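Local coordinates for protein isomaltodextranase (Arthrobacter globiformis, PDB 5AWO) that hydrolyses alpha-1,6-glucosidic linkages of dextran-like polysaccharides, removing isomaltose units one after another from the non-reducing chain ends, at residues A25-V30 against E235-D240; A256-G261 against G309-D314; L263-A268 against D287-W292. All blocks are in the same frame, centred on the assembly; numbering follows the deposited sequence.

Contact 1: A25-V30 against E235-D240; sequences ASRNSV and EAAGED
The loop leading into helix 30-34 meets the C-terminal end of helix 223-237 of the TIM barrel: S29 is the N-cap of helix 30-34, and G238 terminates helix 223-237. Three kinds of interaction join them. The first is a charged side chain on the carbonyl just past the end of helix 223-237. R27 reaches across with CG anti to its backbone N (chi1 167°), and its guanidinium receives G238 O at an edge. NH1 donates over 2.9 Å, nearly along the C=O axis, while the NH2 bond to G238 O, 3.1 Å, is weak. Arginine suits the place because it serves several acceptors at once: NE forms a salt bridge with D262, the probable proton donor, and NH2 also bonds N234, which fixes the rotation of the group. G238 has positive phi, easy without a CB, and turns the chain out of the helix. The second kind is hydrogen bonding at the helix start. S29 OG also holds D262 and receives a weak bond from F31 N, and next to it V30 N donates to E239 OE1, which lies 3.1 Å away and is approached from above the carboxylate plane. A negative group beside the first turn of a helix probably gains from the helix dipole, and the same OE1 has a salt bridge to R553. A water between R27 O and E239 OE2 can donate to either. The third kind is packing: V30 and E239 cross obliquely, and E239, bent at chi2, brings OE2 to 3.3 Å from S29 CB.

Contact 2: A256-G261 against G309-D314; sequences AELANG and GQLILD
The last turn of helix 251-260 lies beside the loop that leads into strand 312-314, with the CA atoms of L258 and L311 6.1 Å apart, and G261 leaves the helix just after N260. No direct hydrogen bond crosses this buried interface, so leucine, which asks for no polar partner, suits both sides. L258 holds CG anti to its backbone N (chi1 173°) and extends CD1 toward the loop, where it meets L311 CG at 3.8 Å as the two side chains cross obliquely. L311 straddles the helix end with its two methyls. CD1 sits 3.8 Å from L258 CA, against the helix backbone, and CD2 lies 3.6 Å from G261 O, close also to E257 O. An alanine at L311 would probably leave the flank of L258 and the carbonyls of the helix end without this apolar packing. Q310 is folded back at chi2 (-58°), so that its OE1 comes 3.5 Å from L258 CD1. G261 fits because a CB there would be crowded by E257 O, the atom that accepts from N260 N. One water can donate to Q310 O at 2.8 Å and to L258 O at 3.2 Å, linking the two backbones. E257 turns its carboxylate away to Y226, and its side chain and that of L311 both touch V264. Helix 251-260 thus connects strands 242-245 and 263-265 as a beta-alpha-beta unit of the TIM barrel, and the contact packs its end against the entry to the next strand, 312-314.

Contact 3: L263-A268 against D287-W292; sequences LVRINA and DAWPNW
W289, W292 and R265 carry this contact, where the chain leaving strand 263-265 meets the loop 287-292 almost at a right angle (79°). W289 has CG anti to its backbone N (chi1 161°), which drives the six-membered end of the indole toward R265. CH2 touches R265 NH2 at 3.5 Å, the nitrogen lying at the ring edge and the two planes 65° apart, so the guanidinium does not stack. The same CH2 comes 3.2 Å from N267 O. R265, bent at chi2 and chi3, folds back on its own segment and grips N267 side-on: NE donates to OD1 at 3.0 Å and NH2 to the carbonyl O at 2.8 Å. Salt bridges to D269 and D316 balance its charge and, with the grip on N267, fix the guanidinium. The peptide before P290 is cis, and P290 CB sits over a face of the W289 ring, offset toward the rim; its CG packs 4.1 Å from A268 CB. W292 acts through its backbone. W292 O receives a CA-H...O contact from N267 CA at 3.5 Å, and a water joins I266 O to W292 N. N267 N is buried without a partner. The W292 indole turns edge-to-face with W285 and with W302 of helix 295-302, whose residues also meet I266, while R265 packs on D314 of strand 312-314 and R199 of strand 197-200, near the probable nucleophile D201.

Overall arrangement
From the N terminus the chain passes strand 17-18 and then runs through 25-30 into helix 30-34; contact 1 closes only some 200 residues later, at the end of helix 223-237. Contact 2 opens after that, in series, on helix 251-260. Before it closes at 309-314, contact 3 both opens at 263-268 and closes at 287-292, so it lies wholly within the span of contact 2. Contacts 1 and 2 touch through probable hydrogen bonds, among them R27 N to L258 O. Contacts 2 and 3 share the pairing of neighbouring strands 263-265 and 312-314. Together they tie the N-terminal segment to two barrel helices, and strand 263-265 to the loop before helix 295-302.

Contact 1: A25-V30 against E235-D240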
loop_
_atom_site.group_PDB
_atom_site.type_symbol
_atom_site.label_atom_id
_atom_site.label_comp_id
_atom_site.label_asym_id
_atom_site.label_seq_id
_atom_site.Cartn_x
_atom_site.Cartn_y
_atom_site.Cartn_z
ATOM N N ALA A 25 4.742 1.232 -14.983
ATOM C CA ALA A 25 3.302 1.099 -14.972
ATOM C C ALA A 25 2.693 1.422 -13.591
ATOM O O ALA A 25 1.539 1.083 -13.340
ATOM C CB ALA A 25 2.904 -0.293 -15.423
ATOM N N SER A 26 3.462 2.067 -12.719
ATOM C CA SER A 26 2.945 2.490 -11.418
ATOM C C SER A 26 3.133 3.975 -11.203
ATOM O O SER A 26 4.001 4.602 -11.829
ATOM C CB SER A 26 3.628 1.705 -10.300
ATOM O OG SER A 26 4.968 2.136 -10.090
ATOM N N ARG A 27 2.315 4.555 -10.337
ATOM C CA ARG A 27 2.451 5.957 -9.972
ATOM C C ARG A 27 3.808 6.256 -9.377
ATOM O O ARG A 27 4.353 7.345 -9.580
ATOM C CB ARG A 27 1.335 6.349 -8.993
ATOM C CG ARG A 27 1.513 7.674 -8.275
ATOM C CD ARG A 27 0.259 8.010 -7.481
ATOM N NE ARG A 27 0.512 8.720 -6.250
ATOM C CZ ARG A 27 0.533 10.037 -6.087
ATOM N NH1 ARG A 27 0.754 10.542 -4.909
ATOM N NH2 ARG A 27 0.346 10.871 -7.127
ATOM N N ASN A 28 4.360 5.314 -8.613
ATOM C CA ASN A 28 5.769 5.391 -8.212
ATOM C C ASN A 28 6.096 6.659 -7.454
ATOM O O ASN A 28 7.156 7.305 -7.680
ATOM C CB ASN A 28 6.617 5.275 -9.511
ATOM C CG ASN A 28 8.098 5.132 -9.267
ATOM O OD1 ASN A 28 8.569 4.413 -8.379
ATOM N ND2 ASN A 28 8.872 5.813 -10.113
ATOM N N SER A 29 5.217 7.038 -6.532
ATOM C CA SER A 29 5.376 8.272 -5.778
ATOM C C SER A 29 6.351 8.109 -4.599
ATOM O O SER A 29 6.685 7.011 -4.188
ATOM C CB SER A 29 4.042 8.747 -5.236
ATOM O OG SER A 29 3.757 8.081 -3.997
ATOM N N VAL A 30 6.753 9.246 -4.022
ATOM C CA VAL A 30 7.583 9.248 -2.844
ATOM C C VAL A 30 6.916 8.461 -1.699
ATOM O O VAL A 30 7.602 7.885 -0.856
ATOM C CB VAL A 30 7.922 10.709 -2.433
ATOM C CG1 VAL A 30 6.688 11.528 -2.096
ATOM C CG2 VAL A 30 8.962 10.749 -1.334
ATOM N N GLU A 235 -2.123 13.135 -11.174
ATOM C CA GLU A 235 -1.384 14.329 -11.540
ATOM C C GLU A 235 -1.595 15.481 -10.549
ATOM O O GLU A 235 -0.652 16.167 -10.152
ATOM C CB GLU A 235 -1.777 14.763 -12.956
ATOM C CG GLU A 235 -1.048 16.023 -13.426
ATOM C CD GLU A 235 -1.403 16.442 -14.848
ATOM O OE1 GLU A 235 -2.597 16.500 -15.184
ATOM O OE2 GLU A 235 -0.474 16.727 -15.641
ATOM N N ALA A 236 -2.842 15.717 -10.152
ATOM C CA ALA A 236 -3.147 16.791 -9.243
ATOM C C ALA A 236 -2.629 16.569 -7.816
ATOM O O ALA A 236 -2.301 17.523 -7.106
ATOM C CB ALA A 236 -4.639 17.029 -9.234
ATOM N N ALA A 237 -2.627 15.313 -7.354
ATOM C CA ALA A 237 -2.088 15.020 -6.024
ATOM C C ALA A 237 -0.573 15.231 -5.998
ATOM O O ALA A 237 0.007 15.627 -4.981
ATOM C CB ALA A 237 -2.417 13.573 -5.638
ATOM N N GLY A 238 0.062 14.908 -7.112
ATOM C CA GLY A 238 1.519 15.017 -7.182
ATOM C C GLY A 238 2.215 14.257 -6.067
ATOM O O GLY A 238 1.751 13.198 -5.657
ATOM N N GLU A 239 3.322 14.799 -5.579
ATOM C CA GLU A 239 4.134 14.175 -4.546
ATOM C C GLU A 239 3.777 14.651 -3.148
ATOM O O GLU A 239 4.372 14.190 -2.177
ATOM C CB GLU A 239 5.627 14.470 -4.816
ATOM C CG GLU A 239 6.106 13.816 -6.080
ATOM C CD GLU A 239 6.238 12.302 -5.949
ATOM O OE1 GLU A 239 7.278 11.878 -5.483
ATOM O OE2 GLU A 239 5.365 11.566 -6.428
ATOM N N ASP A 240 2.862 15.600 -3.017
ATOM C CA ASP A 240 2.600 16.210 -1.732
ATOM C C ASP A 240 1.475 15.534 -0.961
ATOM O O ASP A 240 1.428 15.621 0.254
ATOM C CB ASP A 240 2.330 17.724 -1.868
ATOM C CG ASP A 240 3.616 18.521 -2.129
ATOM O OD1 ASP A 240 4.541 17.967 -2.696
ATOM O OD2 ASP A 240 3.701 19.693 -1.758
HETATM O O HOH W 1 6.020 9.742 -9.097
#

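Contact 2: A256-G261 against G309-D314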
loop_
_atom_site.group_PDB
_atom_site.type_symbol
_atom_site.label_atom_id
_atom_site.label_comp_id
_atom_site.label_asym_id
_atom_site.label_seq_id
_atom_site.Cartn_x
_atom_site.Cartn_y
_atom_site.Cartn_z
ATOM N N ALA A 256 -5.101 -0.037 -13.252
ATOM C CA ALA A 256 -5.441 1.387 -13.199
ATOM C C ALA A 256 -5.094 1.987 -11.844
ATOM O O ALA A 256 -4.591 3.131 -11.736
ATOM C CB ALA A 256 -6.902 1.595 -13.539
ATOM N N GLU A 257 -5.361 1.217 -10.793
ATOM C CA GLU A 257 -5.072 1.664 -9.433
ATOM C C GLU A 257 -3.581 1.753 -9.149
ATOM O O GLU A 257 -3.087 2.710 -8.550
ATOM C CB GLU A 257 -5.801 0.724 -8.453
ATOM C CG GLU A 257 -7.337 0.776 -8.578
ATOM C CD GLU A 257 -7.950 -0.153 -9.613
ATOM O OE1 GLU A 257 -7.203 -0.878 -10.303
ATOM O OE2 GLU A 257 -9.199 -0.144 -9.740
ATOM N N LEU A 258 -2.837 0.759 -9.623
ATOM C CA LEU A 258 -1.383 0.763 -9.496
ATOM C C LEU A 258 -0.771 1.976 -10.222
ATOM O O LEU A 258 0.146 2.631 -9.714
ATOM C CB LEU A 258 -0.844 -0.529 -10.078
ATOM C CG LEU A 258 0.660 -0.650 -10.198
ATOM C CD1 LEU A 258 1.312 -0.674 -8.831
ATOM C CD2 LEU A 258 0.935 -1.924 -10.962
ATOM N N ALA A 259 -1.303 2.262 -11.412
ATOM C CA ALA A 259 -0.776 3.378 -12.245
ATOM C C ALA A 259 -1.019 4.742 -11.632
ATOM O O ALA A 259 -0.283 5.686 -11.933
ATOM C CB ALA A 259 -1.396 3.331 -13.629
ATOM N N ASN A 260 -2.053 4.853 -10.775
ATOM C CA ASN A 260 -2.544 6.147 -10.349
ATOM C C ASN A 260 -2.722 6.405 -8.859
ATOM O O ASN A 260 -3.040 7.519 -8.469
ATOM C CB ASN A 260 -3.874 6.413 -11.050
ATOM C CG ASN A 260 -3.717 6.492 -12.549
ATOM O OD1 ASN A 260 -4.184 5.610 -13.305
ATOM N ND2 ASN A 260 -3.027 7.504 -12.972
ATOM N N GLY A 261 -2.443 5.398 -8.022
ATOM C CA GLY A 261 -2.650 5.503 -6.598
ATOM C C GLY A 261 -1.468 5.117 -5.753
ATOM O O GLY A 261 -0.487 4.564 -6.267
ATOM N N GLY A 309 7.548 1.630 -4.525
ATOM C CA GLY A 309 7.141 2.170 -5.813
ATOM C C GLY A 309 5.961 1.504 -6.475
ATOM O O GLY A 309 5.517 1.985 -7.504
ATOM N N GLN A 310 5.437 0.429 -5.869
ATOM C CA GLN A 310 4.237 -0.257 -6.366
ATOM C C GLN A 310 3.038 0.259 -5.544
ATOM O O GLN A 310 2.869 1.456 -5.464
ATOM C CB GLN A 310 4.442 -1.779 -6.343
ATOM C CG GLN A 310 5.673 -2.227 -7.134
ATOM C CD GLN A 310 5.610 -1.801 -8.601
ATOM O OE1 GLN A 310 4.578 -1.991 -9.271
ATOM N NE2 GLN A 310 6.719 -1.235 -9.098
ATOM N N LEU A 311 2.278 -0.611 -4.871
ATOM C CA LEU A 311 1.164 -0.150 -4.054
ATOM C C LEU A 311 1.405 -0.477 -2.574
ATOM O O LEU A 311 2.026 -1.502 -2.228
ATOM C CB LEU A 311 -0.131 -0.806 -4.495
ATOM C CG LEU A 311 -0.782 -0.198 -5.735
ATOM C CD1 LEU A 311 -1.826 -1.132 -6.285
ATOM C CD2 LEU A 311 -1.365 1.168 -5.410
ATOM N N ILE A 312 0.907 0.393 -1.719
ATOM C CA ILE A 312 0.706 0.069 -0.306
ATOM C C ILE A 312 -0.672 -0.579 -0.137
ATOM O O ILE A 312 -1.682 -0.046 -0.598
ATOM C CB ILE A 312 0.864 1.319 0.580
ATOM C CG1 ILE A 312 2.318 1.792 0.589
ATOM C CG2 ILE A 312 0.417 1.036 2.016
ATOM C CD1 ILE A 312 2.543 3.189 1.051
ATOM N N LEU A 313 -0.706 -1.769 0.448
ATOM C CA LEU A 313 -1.972 -2.464 0.690
ATOM C C LEU A 313 -2.627 -1.982 1.976
ATOM O O LEU A 313 -1.983 -1.864 3.005
ATOM C CB LEU A 313 -1.741 -3.976 0.708
ATOM C CG LEU A 313 -0.978 -4.559 -0.474
ATOM C CD1 LEU A 313 -0.926 -6.076 -0.391
ATOM C CD2 LEU A 313 -1.550 -4.128 -1.819
ATOM N N ASP A 314 -3.917 -1.692 1.874
ATOM C CA ASP A 314 -4.684 -1.054 2.928
ATOM C C ASP A 314 -5.666 -2.039 3.525
ATOM O O ASP A 314 -6.617 -2.420 2.870
ATOM C CB ASP A 314 -5.383 0.173 2.320
ATOM C CG ASP A 314 -6.315 0.919 3.273
ATOM O OD1 ASP A 314 -6.377 0.617 4.467
ATOM O OD2 ASP A 314 -7.002 1.853 2.768
HETATM O O HOH W 2 2.250 3.286 -7.425
#

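Contact 3: L263-A268 against D287-W292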
loop_
_atom_site.group_PDB
_atom_site.type_symbol
_atom_site.label_atom_id
_atom_site.label_comp_id
_atom_site.label_asym_id
_atom_site.label_seq_id
_atom_site.Cartn_x
_atom_site.Cartn_y
_atom_site.Cartn_z
ATOM N N LEU A 263 -2.343 3.805 -2.218
ATOM C CA LEU A 263 -2.917 2.745 -1.372
ATOM C C LEU A 263 -4.128 2.178 -2.068
ATOM O O LEU A 263 -4.884 2.916 -2.707
ATOM C CB LEU A 263 -3.401 3.305 -0.030
ATOM C CG LEU A 263 -2.386 3.438 1.104
ATOM C CD1 LEU A 263 -1.302 4.490 0.848
ATOM C CD2 LEU A 263 -3.136 3.748 2.393
ATOM N N VAL A 264 -4.325 0.854 -1.925
ATOM C CA VAL A 264 -5.569 0.198 -2.323
ATOM C C VAL A 264 -6.143 -0.651 -1.189
ATOM O O VAL A 264 -5.429 -1.436 -0.554
ATOM C CB VAL A 264 -5.428 -0.707 -3.558
ATOM C CG1 VAL A 264 -5.273 0.158 -4.804
ATOM C CG2 VAL A 264 -4.288 -1.720 -3.398
ATOM N N ARG A 265 -7.433 -0.480 -0.920
ATOM C CA ARG A 265 -8.102 -1.416 0.015
ATOM C C ARG A 265 -8.092 -2.831 -0.522
ATOM O O ARG A 265 -8.443 -3.055 -1.680
ATOM C CB ARG A 265 -9.533 -0.966 0.292
ATOM C CG ARG A 265 -9.656 0.034 1.425
ATOM C CD ARG A 265 -9.713 -0.640 2.815
ATOM N NE ARG A 265 -10.904 -1.488 2.846
ATOM C CZ ARG A 265 -12.156 -1.028 2.892
ATOM N NH1 ARG A 265 -12.397 0.255 3.107
ATOM N NH2 ARG A 265 -13.174 -1.858 2.687
ATOM N N ILE A 266 -7.782 -3.780 0.367
ATOM C CA ILE A 266 -7.712 -5.188 0.000
ATOM C C ILE A 266 -8.719 -6.077 0.722
ATOM O O ILE A 266 -8.656 -7.305 0.588
ATOM C CB ILE A 266 -6.267 -5.705 0.125
ATOM C CG1 ILE A 266 -5.645 -5.493 1.522
ATOM C CG2 ILE A 266 -5.404 -5.060 -0.954
ATOM C CD1 ILE A 266 -6.396 -6.068 2.693
ATOM N N ASN A 267 -9.680 -5.474 1.406
ATOM C CA ASN A 267 -10.658 -6.188 2.220
ATOM C C ASN A 267 -11.997 -5.505 2.206
ATOM O O ASN A 267 -12.074 -4.323 1.874
ATOM C CB ASN A 267 -10.187 -6.366 3.666
ATOM C CG ASN A 267 -9.913 -5.040 4.394
ATOM O OD1 ASN A 267 -9.517 -4.029 3.786
ATOM N ND2 ASN A 267 -10.010 -5.078 5.715
ATOM N N ALA A 268 -13.034 -6.238 2.598
ATOM C CA ALA A 268 -14.315 -5.636 2.923
ATOM C C ALA A 268 -14.172 -4.672 4.103
ATOM O O ALA A 268 -13.231 -4.794 4.902
ATOM C CB ALA A 268 -15.304 -6.742 3.274
ATOM N N ASP A 287 -14.405 -11.819 -8.591
ATOM C CA ASP A 287 -13.894 -10.923 -9.649
ATOM C C ASP A 287 -14.452 -9.517 -9.602
ATOM O O ASP A 287 -14.608 -8.897 -10.660
ATOM C CB ASP A 287 -14.177 -11.526 -11.040
ATOM C CG ASP A 287 -15.631 -11.422 -11.457
ATOM O OD1 ASP A 287 -16.507 -11.205 -10.626
ATOM O OD2 ASP A 287 -15.920 -11.500 -12.683
ATOM N N ALA A 288 -14.797 -9.051 -8.412
ATOM C CA ALA A 288 -15.395 -7.725 -8.183
ATOM C C ALA A 288 -15.071 -7.284 -6.766
ATOM O O ALA A 288 -14.762 -8.107 -5.874
ATOM C CB ALA A 288 -16.879 -7.783 -8.342
ATOM N N TRP A 289 -15.189 -5.977 -6.547
ATOM C CA TRP A 289 -14.897 -5.390 -5.255
ATOM C C TRP A 289 -15.694 -6.079 -4.151
ATOM O O TRP A 289 -16.903 -6.268 -4.296
ATOM C CB TRP A 289 -15.297 -3.908 -5.228
ATOM C CG TRP A 289 -15.433 -3.418 -3.827
ATOM C CD1 TRP A 289 -16.587 -3.240 -3.129
ATOM C CD2 TRP A 289 -14.361 -3.187 -2.910
ATOM N NE1 TRP A 289 -16.310 -2.896 -1.827
ATOM C CE2 TRP A 289 -14.946 -2.868 -1.670
ATOM C CE3 TRP A 289 -12.971 -3.233 -3.011
ATOM C CZ2 TRP A 289 -14.186 -2.556 -0.546
ATOM C CZ3 TRP A 289 -12.197 -2.910 -1.878
ATOM C CH2 TRP A 289 -12.832 -2.582 -0.669
ATOM N N PRO A 290 -15.049 -6.429 -3.025
ATOM C CA PRO A 290 -13.634 -6.595 -2.804
ATOM C C PRO A 290 -13.242 -8.016 -3.222
ATOM O O PRO A 290 -13.984 -8.970 -2.937
ATOM C CB PRO A 290 -13.498 -6.412 -1.292
ATOM C CG PRO A 290 -14.763 -7.011 -0.766
ATOM C CD PRO A 290 -15.831 -6.737 -1.818
ATOM N N ASN A 291 -12.093 -8.177 -3.863
ATOM C CA ASN A 291 -11.794 -9.506 -4.409
ATOM C C ASN A 291 -11.777 -10.524 -3.262
ATOM O O ASN A 291 -12.312 -11.627 -3.393
ATOM C CB ASN A 291 -10.487 -9.515 -5.182
ATOM C CG ASN A 291 -10.511 -8.554 -6.326
ATOM O OD1 ASN A 291 -11.181 -8.816 -7.360
ATOM N ND2 ASN A 291 -9.854 -7.438 -6.158
ATOM N N TRP A 292 -11.089 -10.152 -2.191
ATOM C CA TRP A 292 -11.105 -10.940 -0.955
ATOM C C TRP A 292 -11.797 -10.165 0.160
ATOM O O TRP A 292 -11.683 -8.928 0.251
ATOM C CB TRP A 292 -9.681 -11.306 -0.532
ATOM C CG TRP A 292 -9.012 -12.310 -1.415
ATOM C CD1 TRP A 292 -9.144 -13.669 -1.350
ATOM C CD2 TRP A 292 -8.098 -12.050 -2.487
ATOM N NE1 TRP A 292 -8.368 -14.270 -2.307
ATOM C CE2 TRP A 292 -7.730 -13.302 -3.031
ATOM C CE3 TRP A 292 -7.568 -10.890 -3.059
ATOM C CZ2 TRP A 292 -6.840 -13.409 -4.099
ATOM C CZ3 TRP A 292 -6.699 -11.004 -4.135
ATOM C CH2 TRP A 292 -6.351 -12.241 -4.652
HETATM O O HOH W 3 -9.279 -7.862 -2.156
#